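Side-chain contact in exotoxin 5 (Staphylococcus aureus subsp. aureus COL, PDB 3R2I), which is a superantigen-like exotoxin of unknown function, probably secreted and built from an OB-fold domain and a beta-grasp domain: residues E82-G86 with S87-N91. Sequence-based numbering, arbitrary orientation.
Sequences EDYYG and SNVLN
S87 faces Y84 across the tight end of a two-residue hairpin. S87 N donates to Y84 O over 3.0 Å, while S87 O accepts Y84 N in a short, bent bond of 2.6 Å. The turn between them, Y84 to S87, is type I', with Y85 and G86 at its corners; G86 has a positive phi, a conformation in which a CB would sit too close to the carbonyl O of Y85. D83, near the end of strand 77-84, reaches round the turn: with CG anti to the backbone N (chi1 174°), its OD1 accepts G86 N at 2.8 Å on the syn side of the carboxylate, an Asx motif. N88 forms a non-hydrogen-bonded antiparallel pair with D83, their side chains on the same face of the sheet, and one water donates to both D83 OD1 and N88 OD1; N88 ND2 is hydrogen-bonded to K108 O. This hairpin, strands 77-84 and 87-94, belongs to the OB-fold domain, and strand 97-103 continues the sheet beyond 87-94. V89 closes a hydrogen-bonded pair with E82 through two straight backbone bonds, and V89 CG1 packs obliquely by the Y84 ring, 3.7 Å from Y84 CB. N91, two residues on, is reached diagonally by E82, whose extended chain crosses its side chain at about a right angle. N91 ND2 donates to E82 OE1 at 3.2 Å, nearly straight (167°), from above the carboxylate plane (59° out of it), while OE1 lies in the amide plane. A second water links E82 OE1 with N91 N, a third joins N91 ND2 to D83 O, and K100 NZ is hydrogen-bonded to N91 OD1.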
# COMPACT_ATOMS: atom_id res chain seq x y z
N GLU A 82 -11.66 -6.43 17.82
CA GLU A 82 -11.49 -7.35 18.93
C GLU A 82 -10.03 -7.25 19.37
O GLU A 82 -9.14 -6.90 18.58
CB GLU A 82 -11.64 -8.80 18.50
CG GLU A 82 -12.93 -9.21 17.80
CD GLU A 82 -12.83 -10.63 17.20
OE1 GLU A 82 -13.30 -10.82 16.06
OE2 GLU A 82 -12.21 -11.52 17.86
N ASP A 83 -9.80 -7.70 20.60
CA ASP A 83 -8.48 -7.77 21.19
C ASP A 83 -7.73 -8.96 20.64
O ASP A 83 -8.31 -10.02 20.38
CB ASP A 83 -8.60 -7.97 22.72
CG ASP A 83 -7.24 -8.20 23.41
OD1 ASP A 83 -6.26 -7.54 23.07
OD2 ASP A 83 -7.15 -9.04 24.33
N TYR A 84 -6.43 -8.79 20.45
CA TYR A 84 -5.55 -9.91 20.05
C TYR A 84 -4.26 -9.76 20.87
O TYR A 84 -3.31 -9.11 20.45
CB TYR A 84 -5.30 -9.95 18.54
CG TYR A 84 -4.44 -11.11 18.06
CD1 TYR A 84 -4.97 -12.39 17.89
CD2 TYR A 84 -3.11 -10.91 17.77
CE1 TYR A 84 -4.15 -13.45 17.43
CE2 TYR A 84 -2.29 -11.93 17.32
CZ TYR A 84 -2.81 -13.19 17.15
OH TYR A 84 -1.95 -14.17 16.71
N TYR A 85 -4.28 -10.32 22.08
CA TYR A 85 -3.12 -10.25 22.98
C TYR A 85 -2.58 -8.84 23.13
O TYR A 85 -1.35 -8.61 23.03
CB TYR A 85 -2.01 -11.24 22.54
CG TYR A 85 -2.59 -12.58 22.29
CD1 TYR A 85 -3.13 -13.33 23.33
CD2 TYR A 85 -2.71 -13.08 21.00
CE1 TYR A 85 -3.77 -14.54 23.09
CE2 TYR A 85 -3.31 -14.30 20.77
CZ TYR A 85 -3.82 -15.02 21.81
OH TYR A 85 -4.41 -16.23 21.52
N GLY A 86 -3.50 -7.88 23.33
CA GLY A 86 -3.12 -6.47 23.50
C GLY A 86 -3.17 -5.57 22.28
O GLY A 86 -3.04 -4.36 22.43
N SER A 87 -3.27 -6.13 21.08
CA SER A 87 -3.42 -5.29 19.88
C SER A 87 -4.87 -5.42 19.46
O SER A 87 -5.50 -6.49 19.63
CB SER A 87 -2.58 -5.77 18.69
OG SER A 87 -1.21 -5.83 18.95
N ASN A 88 -5.42 -4.35 18.90
CA ASN A 88 -6.77 -4.38 18.40
C ASN A 88 -6.72 -4.80 16.93
O ASN A 88 -5.88 -4.32 16.18
CB ASN A 88 -7.47 -3.04 18.62
CG ASN A 88 -7.74 -2.77 20.09
OD1 ASN A 88 -8.08 -3.67 20.86
ND2 ASN A 88 -7.66 -1.52 20.47
N VAL A 89 -7.58 -5.74 16.56
CA VAL A 89 -7.63 -6.26 15.21
C VAL A 89 -9.05 -6.39 14.66
O VAL A 89 -10.02 -6.39 15.41
CB VAL A 89 -7.03 -7.67 15.14
CG1 VAL A 89 -5.64 -7.65 15.68
CG2 VAL A 89 -7.90 -8.71 15.89
N LEU A 90 -9.13 -6.48 13.34
CA LEU A 90 -10.37 -6.71 12.63
C LEU A 90 -10.32 -8.12 12.05
O LEU A 90 -9.51 -8.42 11.21
CB LEU A 90 -10.54 -5.70 11.49
CG LEU A 90 -10.63 -4.21 11.84
CD1 LEU A 90 -10.76 -3.40 10.57
CD2 LEU A 90 -11.80 -3.88 12.83
N ASN A 91 -11.15 -9.02 12.57
CA ASN A 91 -11.18 -10.37 12.04
C ASN A 91 -12.38 -10.55 11.12
O ASN A 91 -13.52 -10.25 11.51
CB ASN A 91 -11.33 -11.38 13.16
CG ASN A 91 -10.11 -11.47 14.00
OD1 ASN A 91 -9.01 -11.64 13.46
ND2 ASN A 91 -10.29 -11.44 15.32
O HOH W 1 -13.08 -8.62 14.61
O HOH W 2 -8.41 -11.91 17.80
O HOH W 3 -6.79 -4.97 22.92